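Local coordinates for probable glycosidase crf1 (Neosartorya fumigata, PDB 6IBU), which couples chitinase and transglycosylase activities to transfer chitin onto 1,6-beta-glucan, or onto other chitin, and so cross-links the fungal cell wall and septa, at residues Lys15-Phe26 and Lys217-Glu228; Ala79-Ser88 and Gly203-Met214. One frame throughout, in Å; residues are numbered along the deposited sequence.

Interaction 1: Lys15-Phe26 and Lys217-Glu228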
loop_
_atom_site.group_PDB
_atom_site.type_symbol
_atom_site.label_atom_id
_atom_site.label_comp_id
_atom_site.label_asym_id
_atom_site.label_seq_id
_atom_site.Cartn_x
_atom_site.Cartn_y
_atom_site.Cartn_z
ATOM N N LYS A 15 12.081 10.687 -6.930
ATOM C CA LYS A 15 11.387 11.988 -6.809
ATOM C C LYS A 15 10.776 12.062 -5.412
ATOM O O LYS A 15 10.120 11.087 -5.002
ATOM C CB LYS A 15 10.308 12.123 -7.877
ATOM C CG LYS A 15 9.507 13.412 -7.814
ATOM C CD LYS A 15 8.633 13.603 -9.054
ATOM C CE LYS A 15 8.016 14.985 -9.157
ATOM N NZ LYS A 15 8.970 15.979 -9.709
ATOM N N GLY A 16 10.979 13.182 -4.724
ATOM C CA GLY A 16 10.567 13.369 -3.325
ATOM C C GLY A 16 9.299 14.188 -3.225
ATOM O O GLY A 16 9.030 14.968 -4.132
ATOM N N LEU A 17 8.537 14.001 -2.158
ATOM C CA LEU A 17 7.453 14.924 -1.785
ATOM C C LEU A 17 8.127 16.084 -1.046
ATOM O O LEU A 17 8.536 15.902 0.130
ATOM C CB LEU A 17 6.454 14.165 -0.915
ATOM C CG LEU A 17 5.376 15.004 -0.257
ATOM C CD1 LEU A 17 4.527 15.683 -1.312
ATOM C CD2 LEU A 17 4.506 14.155 0.637
ATOM N N ALA A 18 8.313 17.217 -1.727
ATOM C CA ALA A 18 9.021 18.392 -1.175
ATOM C C ALA A 18 8.033 19.220 -0.349
ATOM O O ALA A 18 7.925 20.437 -0.539
ATOM C CB ALA A 18 9.668 19.174 -2.288
ATOM N N ALA A 19 7.322 18.555 0.548
ATOM C CA ALA A 19 6.324 19.168 1.446
ATOM C C ALA A 19 6.214 18.312 2.705
ATOM O O ALA A 19 6.580 17.128 2.661
ATOM C CB ALA A 19 5.002 19.291 0.735
ATOM N N SER A 20 5.727 18.892 3.792
ATOM C CA SER A 20 5.537 18.125 5.044
ATOM C C SER A 20 4.190 17.398 4.981
ATOM O O SER A 20 4.056 16.368 5.643
ATOM C CB SER A 20 5.706 18.994 6.260
ATOM O OG SER A 20 4.548 19.773 6.478
ATOM N N THR A 21 3.240 17.892 4.179
ATOM C CA THR A 21 1.863 17.334 4.076
ATOM C C THR A 21 1.400 17.264 2.618
ATOM O O THR A 21 1.630 18.216 1.879
ATOM C CB THR A 21 0.884 18.168 4.897
ATOM O OG1 THR A 21 1.229 17.998 6.270
ATOM C CG2 THR A 21 -0.553 17.749 4.701
ATOM N N TYR A 22 0.749 16.164 2.243
ATOM C CA TYR A 22 -0.003 16.002 0.970
ATOM C C TYR A 22 -1.398 15.469 1.301
ATOM O O TYR A 22 -1.505 14.536 2.060
ATOM C CB TYR A 22 0.738 15.074 0.020
ATOM C CG TYR A 22 -0.100 14.654 -1.148
ATOM C CD1 TYR A 22 -0.154 15.437 -2.286
ATOM C CD2 TYR A 22 -0.875 13.510 -1.096
ATOM C CE1 TYR A 22 -0.929 15.078 -3.373
ATOM C CE2 TYR A 22 -1.662 13.135 -2.169
ATOM C CZ TYR A 22 -1.702 13.934 -3.299
ATOM O OH TYR A 22 -2.496 13.581 -4.343
ATOM N N THR A 23 -2.441 16.105 0.791
ATOM C CA THR A 23 -3.855 15.699 0.961
ATOM C C THR A 23 -4.526 15.724 -0.415
ATOM O O THR A 23 -4.256 16.615 -1.213
ATOM C CB THR A 23 -4.603 16.561 1.987
ATOM O OG1 THR A 23 -4.563 17.917 1.553
ATOM C CG2 THR A 23 -4.031 16.490 3.385
ATOM N N ALA A 24 -5.339 14.717 -0.688
ATOM C CA ALA A 24 -6.171 14.581 -1.901
ATOM C C ALA A 24 -7.562 14.183 -1.421
ATOM O O ALA A 24 -7.663 13.182 -0.724
ATOM C CB ALA A 24 -5.569 13.564 -2.831
ATOM N N ASP A 25 -8.558 15.018 -1.676
ATOM C CA ASP A 25 -9.987 14.637 -1.653
ATOM C C ASP A 25 -10.287 14.060 -3.044
ATOM O O ASP A 25 -10.157 14.774 -4.020
ATOM C CB ASP A 25 -10.826 15.853 -1.253
ATOM C CG ASP A 25 -12.284 15.539 -0.920
ATOM O OD1 ASP A 25 -12.683 14.362 -1.063
ATOM O OD2 ASP A 25 -13.026 16.482 -0.532
ATOM N N PHE A 26 -10.562 12.769 -3.160
ATOM C CA PHE A 26 -10.841 12.162 -4.485
ATOM C C PHE A 26 -12.273 12.444 -4.954
ATOM O O PHE A 26 -12.658 11.829 -5.928
ATOM C CB PHE A 26 -10.532 10.667 -4.481
ATOM C CG PHE A 26 -9.059 10.365 -4.530
ATOM C CD1 PHE A 26 -8.279 10.828 -5.572
ATOM C CD2 PHE A 26 -8.449 9.631 -3.529
ATOM C CE1 PHE A 26 -6.919 10.564 -5.611
ATOM C CE2 PHE A 26 -7.092 9.349 -3.591
ATOM C CZ PHE A 26 -6.328 9.822 -4.628
ATOM N N LYS A 217 -11.755 7.468 -0.972
ATOM C CA LYS A 217 -12.289 8.842 -1.085
ATOM C C LYS A 217 -11.215 9.860 -0.717
ATOM O O LYS A 217 -11.273 10.946 -1.297
ATOM C CB LYS A 217 -13.671 9.061 -0.466
ATOM C CG LYS A 217 -13.925 8.664 0.963
ATOM C CD LYS A 217 -15.436 8.531 1.187
ATOM C CE LYS A 217 -15.944 9.283 2.410
ATOM N NZ LYS A 217 -17.375 9.653 2.273
ATOM N N SER A 218 -10.225 9.537 0.106
ATOM C CA SER A 218 -9.174 10.527 0.445
ATOM C C SER A 218 -7.846 9.870 0.816
ATOM O O SER A 218 -7.828 8.692 1.240
ATOM C CB SER A 218 -9.639 11.499 1.512
ATOM O OG SER A 218 -9.649 10.909 2.796
ATOM N N VAL A 219 -6.777 10.643 0.625
ATOM C CA VAL A 219 -5.392 10.270 1.007
ATOM C C VAL A 219 -4.743 11.439 1.743
ATOM O O VAL A 219 -4.801 12.555 1.240
ATOM C CB VAL A 219 -4.590 9.841 -0.222
ATOM C CG1 VAL A 219 -3.098 9.799 0.061
ATOM C CG2 VAL A 219 -5.089 8.500 -0.716
ATOM N N ARG A 220 -4.133 11.162 2.893
ATOM C CA ARG A 220 -3.256 12.117 3.604
ATOM C C ARG A 220 -1.872 11.489 3.746
ATOM O O ARG A 220 -1.777 10.410 4.337
ATOM C CB ARG A 220 -3.854 12.473 4.959
ATOM C CG ARG A 220 -3.017 13.473 5.739
ATOM C CD ARG A 220 -3.524 13.637 7.151
ATOM N NE ARG A 220 -2.695 14.603 7.868
ATOM C CZ ARG A 220 -2.794 15.925 7.755
ATOM N NH1 ARG A 220 -3.701 16.473 6.959
ATOM N NH2 ARG A 220 -1.994 16.704 8.465
ATOM N N ILE A 221 -0.839 12.130 3.210
ATOM C CA ILE A 221 0.567 11.732 3.486
ATOM C C ILE A 221 1.264 12.860 4.243
ATOM O O ILE A 221 1.188 14.032 3.816
ATOM C CB ILE A 221 1.306 11.348 2.198
ATOM C CG1 ILE A 221 0.721 10.060 1.612
ATOM C CG2 ILE A 221 2.801 11.241 2.467
ATOM C CD1 ILE A 221 1.255 9.706 0.250
ATOM N N GLU A 222 1.927 12.502 5.333
ATOM C CA GLU A 222 2.840 13.403 6.081
ATOM C C GLU A 222 4.258 12.913 5.847
ATOM O O GLU A 222 4.497 11.727 6.047
ATOM C CB GLU A 222 2.519 13.379 7.560
ATOM C CG GLU A 222 1.140 13.906 7.859
ATOM C CD GLU A 222 0.835 13.974 9.342
ATOM O OE1 GLU A 222 1.683 13.487 10.141
ATOM O OE2 GLU A 222 -0.238 14.519 9.695
ATOM N N ASN A 223 5.110 13.768 5.308
ATOM C CA ASN A 223 6.510 13.414 5.003
ATOM C C ASN A 223 7.354 13.966 6.153
ATOM O O ASN A 223 7.423 15.201 6.291
ATOM C CB ASN A 223 6.934 13.934 3.638
ATOM C CG ASN A 223 8.303 13.432 3.234
ATOM O OD1 ASN A 223 8.972 12.750 4.011
ATOM N ND2 ASN A 223 8.714 13.752 2.014
ATOM N N ALA A 224 7.951 13.083 6.945
ATOM C CA ALA A 224 8.824 13.429 8.091
ATOM C C ALA A 224 10.067 14.170 7.575
ATOM O O ALA A 224 10.609 15.003 8.319
ATOM C CB ALA A 224 9.198 12.170 8.863
ATOM N N ASN A 225 10.490 13.874 6.345
ATOM C CA ASN A 225 11.759 14.381 5.755
ATOM C C ASN A 225 11.491 14.965 4.371
ATOM O O ASN A 225 11.969 14.460 3.363
ATOM C CB ASN A 225 12.811 13.268 5.735
ATOM C CG ASN A 225 13.215 12.882 7.145
ATOM O OD1 ASN A 225 14.033 13.561 7.761
ATOM N ND2 ASN A 225 12.569 11.868 7.705
ATOM N N PRO A 226 10.765 16.091 4.261
ATOM C CA PRO A 226 10.482 16.667 2.955
ATOM C C PRO A 226 11.774 16.888 2.156
ATOM O O PRO A 226 12.738 17.352 2.720
ATOM C CB PRO A 226 9.855 18.022 3.294
ATOM C CG PRO A 226 9.322 17.868 4.699
ATOM C CD PRO A 226 10.287 16.924 5.378
ATOM N N ALA A 227 11.767 16.537 0.872
ATOM C CA ALA A 227 12.908 16.714 -0.039
ATOM C C ALA A 227 12.429 16.660 -1.484
ATOM O O ALA A 227 11.378 16.026 -1.763
ATOM C CB ALA A 227 13.930 15.657 0.230
ATOM N N GLU A 228 13.184 17.308 -2.364
ATOM C CA GLU A 228 12.922 17.297 -3.821
ATOM C C GLU A 228 13.251 15.897 -4.346
ATOM O O GLU A 228 12.639 15.490 -5.341
ATOM C CB GLU A 228 13.690 18.421 -4.519
ATOM C CG GLU A 228 13.017 19.785 -4.370
ATOM C CD GLU A 228 13.822 20.985 -4.865
ATOM O OE1 GLU A 228 14.501 20.850 -5.910
ATOM O OE2 GLU A 228 13.776 22.064 -4.207
#
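Val219 of strand 217-223 meets Phe26, just past the antiparallel strand 21-25: the Phe26 ring edge, through CE2, comes 3.6 Å from Val219 CG2. The other Val219 methyl, CG1, sits at the edge of the Tyr22 ring. With CG anti to the backbone N (chi1 168°), the Tyr22 ring turns its CE2 edge to that methyl, and the Tyr22 hydroxyl hydrogen-bonds Trp35. Ile221, on the same face as Val219, is crossed at a slant by Leu17 from the loop before strand 21-25, with Leu17 CD2 3.8 Å from Ile221 CG2. On the other face the aliphatic stem of Arg220 runs beside Thr23, whose CG2 lies 3.6 Å from Arg220 NH1, while Thr21 CG2 rests over one face of the guanidinium. A salt bridge to Glu222 fixes the rotation of that group, Arg220 NE and NH2 both reaching Glu222 OE2 at 3.1 Å on its anti side. Between these layers, paired backbone bonds join Tyr22 to Ile221 and Ala24 to Val219. Asn223, the last residue of strand 217-223, extends the contact to the loop, its ND2 donating in the carbonyl plane to Leu17 O at 2.9 Å; its OD1 closes an Asx turn with Asn225 N. Strand 71-78 flanks 217-223 on the side away from 21-25, and the face bearing Val219 and Ile221 packs on Leu181 and Leu183 of strand 179-187, in the opposing sheet.

Interaction 2: Ala79-Ser88 and Gly203-Met214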
loop_
_atom_site.group_PDB
_atom_site.type_symbol
_atom_site.label_atom_id
_atom_site.label_comp_id
_atom_site.label_asym_id
_atom_site.label_seq_id
_atom_site.Cartn_x
_atom_site.Cartn_y
_atom_site.Cartn_z
ATOM N N ALA A 79 -13.612 -1.314 0.815
ATOM C CA ALA A 79 -12.986 -2.415 0.057
ATOM C C ALA A 79 -13.988 -2.987 -0.947
ATOM O O ALA A 79 -15.193 -2.909 -0.730
ATOM C CB ALA A 79 -12.489 -3.471 0.998
ATOM N N ALA A 80 -13.478 -3.538 -2.033
ATOM C CA ALA A 80 -14.281 -4.264 -3.027
ATOM C C ALA A 80 -14.800 -5.519 -2.348
ATOM O O ALA A 80 -14.098 -6.145 -1.558
ATOM C CB ALA A 80 -13.444 -4.570 -4.246
ATOM N N PRO A 81 -16.067 -5.896 -2.592
ATOM C CA PRO A 81 -16.565 -7.205 -2.179
ATOM C C PRO A 81 -16.126 -8.247 -3.213
ATOM O O PRO A 81 -15.425 -7.891 -4.175
ATOM C CB PRO A 81 -18.084 -7.021 -2.183
ATOM C CG PRO A 81 -18.293 -6.026 -3.305
ATOM C CD PRO A 81 -17.084 -5.107 -3.304
ATOM N N GLY A 82 -16.586 -9.482 -3.040
ATOM C CA GLY A 82 -16.355 -10.559 -4.015
ATOM C C GLY A 82 -15.245 -11.487 -3.571
ATOM O O GLY A 82 -14.152 -11.008 -3.178
ATOM N N THR A 83 -15.529 -12.780 -3.633
ATOM C CA THR A 83 -14.577 -13.879 -3.359
ATOM C C THR A 83 -13.303 -13.635 -4.160
ATOM O O THR A 83 -13.400 -13.492 -5.373
ATOM C CB THR A 83 -15.174 -15.240 -3.753
ATOM O OG1 THR A 83 -16.398 -15.361 -3.028
ATOM C CG2 THR A 83 -14.231 -16.392 -3.471
ATOM N N GLY A 84 -12.164 -13.615 -3.489
ATOM C CA GLY A 84 -10.840 -13.598 -4.131
ATOM C C GLY A 84 -10.452 -12.220 -4.623
ATOM O O GLY A 84 -9.354 -12.079 -5.141
ATOM N N VAL A 85 -11.295 -11.220 -4.464
ATOM C CA VAL A 85 -10.963 -9.839 -4.905
ATOM C C VAL A 85 -10.199 -9.172 -3.767
ATOM O O VAL A 85 -10.719 -9.082 -2.649
ATOM C CB VAL A 85 -12.222 -9.054 -5.287
ATOM C CG1 VAL A 85 -11.875 -7.624 -5.659
ATOM C CG2 VAL A 85 -12.960 -9.773 -6.416
ATOM N N VAL A 86 -9.001 -8.706 -4.064
ATOM C CA VAL A 86 -8.116 -8.068 -3.056
ATOM C C VAL A 86 -8.197 -6.550 -3.219
ATOM O O VAL A 86 -8.066 -6.087 -4.331
ATOM C CB VAL A 86 -6.685 -8.593 -3.218
ATOM C CG1 VAL A 86 -5.770 -8.028 -2.149
ATOM C CG2 VAL A 86 -6.646 -10.108 -3.207
ATOM N N SER A 87 -8.391 -5.816 -2.134
ATOM C CA SER A 87 -8.242 -4.345 -2.060
ATOM C C SER A 87 -6.951 -4.027 -1.294
ATOM O O SER A 87 -6.880 -4.397 -0.123
ATOM C CB SER A 87 -9.430 -3.754 -1.367
ATOM O OG SER A 87 -10.640 -4.026 -2.053
ATOM N N SER A 88 -5.964 -3.406 -1.935
ATOM C CA SER A 88 -4.576 -3.231 -1.418
ATOM C C SER A 88 -4.229 -1.756 -1.177
ATOM O O SER A 88 -4.353 -0.943 -2.120
ATOM C CB SER A 88 -3.588 -3.802 -2.393
ATOM O OG SER A 88 -3.837 -5.185 -2.607
ATOM N N GLY A 203 -10.567 -17.668 -2.225
ATOM C CA GLY A 203 -11.176 -18.544 -3.234
ATOM C C GLY A 203 -11.072 -17.964 -4.624
ATOM O O GLY A 203 -10.583 -16.850 -4.761
ATOM N N LEU A 204 -11.567 -18.710 -5.603
ATOM C CA LEU A 204 -11.646 -18.364 -7.040
ATOM C C LEU A 204 -12.497 -17.104 -7.217
ATOM O O LEU A 204 -13.578 -17.005 -6.582
ATOM C CB LEU A 204 -12.307 -19.551 -7.745
ATOM C CG LEU A 204 -11.903 -19.815 -9.184
ATOM C CD1 LEU A 204 -10.394 -19.727 -9.350
ATOM C CD2 LEU A 204 -12.428 -21.180 -9.600
ATOM N N THR A 205 -12.068 -16.201 -8.088
ATOM C CA THR A 205 -12.868 -14.999 -8.410
ATOM C C THR A 205 -13.805 -15.354 -9.554
ATOM O O THR A 205 -13.329 -15.970 -10.498
ATOM C CB THR A 205 -11.988 -13.796 -8.749
ATOM O OG1 THR A 205 -11.295 -13.482 -7.547
ATOM C CG2 THR A 205 -12.791 -12.611 -9.234
ATOM N N ASP A 206 -15.073 -14.982 -9.421
ATOM C CA ASP A 206 -16.118 -15.139 -10.457
ATOM C C ASP A 206 -16.384 -13.751 -11.051
ATOM O O ASP A 206 -17.217 -13.032 -10.486
ATOM C CB ASP A 206 -17.385 -15.759 -9.859
ATOM C CG ASP A 206 -18.476 -16.014 -10.888
ATOM O OD1 ASP A 206 -18.116 -16.475 -11.996
ATOM O OD2 ASP A 206 -19.669 -15.770 -10.571
ATOM N N TYR A 207 -15.690 -13.396 -12.134
ATOM C CA TYR A 207 -15.740 -12.041 -12.741
ATOM C C TYR A 207 -17.149 -11.691 -13.198
ATOM O O TYR A 207 -17.552 -10.534 -13.054
ATOM C CB TYR A 207 -14.785 -11.947 -13.919
ATOM C CG TYR A 207 -13.362 -12.176 -13.509
ATOM C CD1 TYR A 207 -12.628 -11.179 -12.900
ATOM C CD2 TYR A 207 -12.765 -13.399 -13.726
ATOM C CE1 TYR A 207 -11.310 -11.391 -12.529
ATOM C CE2 TYR A 207 -11.452 -13.630 -13.363
ATOM C CZ TYR A 207 -10.735 -12.627 -12.747
ATOM O OH TYR A 207 -9.449 -12.883 -12.400
ATOM N N SER A 208 -17.884 -12.671 -13.713
ATOM C CA SER A 208 -19.241 -12.456 -14.268
ATOM C C SER A 208 -20.204 -12.021 -13.149
ATOM O O SER A 208 -21.131 -11.247 -13.450
ATOM C CB SER A 208 -19.684 -13.687 -15.022
ATOM O OG SER A 208 -18.986 -14.858 -14.584
ATOM N N ALA A 209 -19.963 -12.439 -11.894
ATOM C CA ALA A 209 -20.809 -12.086 -10.728
ATOM C C ALA A 209 -20.422 -10.698 -10.210
ATOM O O ALA A 209 -21.044 -10.229 -9.229
ATOM C CB ALA A 209 -20.670 -13.133 -9.653
ATOM N N GLY A 210 -19.462 -10.048 -10.877
ATOM C CA GLY A 210 -18.986 -8.694 -10.562
ATOM C C GLY A 210 -19.956 -7.596 -11.023
ATOM O O GLY A 210 -21.166 -7.808 -11.108
ATOM N N PRO A 211 -19.469 -6.361 -11.266
ATOM C CA PRO A 211 -18.067 -6.024 -11.026
ATOM C C PRO A 211 -17.840 -5.729 -9.539
ATOM O O PRO A 211 -18.772 -5.520 -8.788
ATOM C CB PRO A 211 -17.874 -4.794 -11.916
ATOM C CG PRO A 211 -19.220 -4.098 -11.816
ATOM C CD PRO A 211 -20.243 -5.218 -11.777
ATOM N N TYR A 212 -16.586 -5.748 -9.142
ATOM C CA TYR A 212 -16.212 -5.524 -7.733
ATOM C C TYR A 212 -15.409 -4.256 -7.661
ATOM O O TYR A 212 -14.405 -4.158 -8.374
ATOM C CB TYR A 212 -15.418 -6.711 -7.224
ATOM C CG TYR A 212 -16.107 -8.014 -7.504
ATOM C CD1 TYR A 212 -17.252 -8.366 -6.814
ATOM C CD2 TYR A 212 -15.600 -8.889 -8.445
ATOM C CE1 TYR A 212 -17.866 -9.581 -7.036
ATOM C CE2 TYR A 212 -16.206 -10.106 -8.688
ATOM C CZ TYR A 212 -17.345 -10.441 -7.986
ATOM O OH TYR A 212 -17.948 -11.626 -8.241
ATOM N N THR A 213 -15.866 -3.317 -6.841
ATOM C CA THR A 213 -15.223 -1.987 -6.800
ATOM C C THR A 213 -14.770 -1.639 -5.388
ATOM O O THR A 213 -15.590 -1.640 -4.463
ATOM C CB THR A 213 -16.115 -0.906 -7.409
ATOM O OG1 THR A 213 -16.448 -1.318 -8.739
ATOM C CG2 THR A 213 -15.398 0.423 -7.440
ATOM N N MET A 214 -13.496 -1.300 -5.266
ATOM C CA MET A 214 -12.898 -0.665 -4.063
ATOM C C MET A 214 -12.992 0.852 -4.271
ATOM O O MET A 214 -12.813 1.310 -5.402
ATOM C CB MET A 214 -11.449 -1.146 -3.905
ATOM C CG MET A 214 -10.476 -0.144 -3.288
ATOM S SD MET A 214 -8.753 -0.768 -3.429
ATOM C CE MET A 214 -7.860 0.669 -2.859
HETATM O O HOH W 1 -17.020 -1.714 -1.993
HETATM O O HOH W 2 -15.845 -13.521 -7.118
#
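Tyr212 fills the angle between Pro81, Gly82 and Val85 where the two sheets of the GH16 beta-jelly roll, a concanavalin-like sandwich, come together at one end. Tyr212 CB lies 3.3 Å from Pro81 O and also touches Val85 CG1. With CG anti to the carbonyl carbon (chi1 -51°), the Tyr212 ring is carried between the two arms of the 79-88 corner: its CD1 comes 3.2 Å from Pro81 O, CE1 reaches Gly82 CA, and on the other flank its CD2 packs 3.4 Å from Val85 CG2. Gly82 opens a type II turn that ends at Val85. Gly210 CA lies over one ring face, offset toward the rim. At the tip, OH donates to Asp206 O and accepts a hydrogen bond from a water that also bonds Asp206 N and Thr83 O, tying both segments to the phenol. Deeper in, Ala80 CB presses on the Thr213-Met214 peptide, and Met214 runs extended past Ser87 to bring CE near Ser88 O. The hydroxyl of Ser88 bonds Glu102, a chitin-binding residue and the likely proton donor, and Trp186, which also binds chitin. Thr83 O has a second donor: Thr205 OG1, 3.0 Å away, meets it in the carbonyl plane on a lone pair.

Overall arrangement
Strand 212-223 links the two interactions: its residues 212-214 serve interaction 2 and 217-223 interaction 1, so one long strand spans contacts whose centres are about 30 Å apart, on opposite sides of the chain's centre. The order along the chain is 15-26, 79-88, 203-214 and 217-228, which places interaction 2 wholly within the span that interaction 1 brackets. Interaction 1 pairs neighbouring strands within one sheet, whereas interaction 2 joins that sheet to the opposing one through strand 85-93, which carries Ser88 toward the chitin-binding residues. The GH16 catalytic domain, which this chain represents, thus illustrates how one long strand can join contacts formed by sequence-distant segments at both ends of a sandwich.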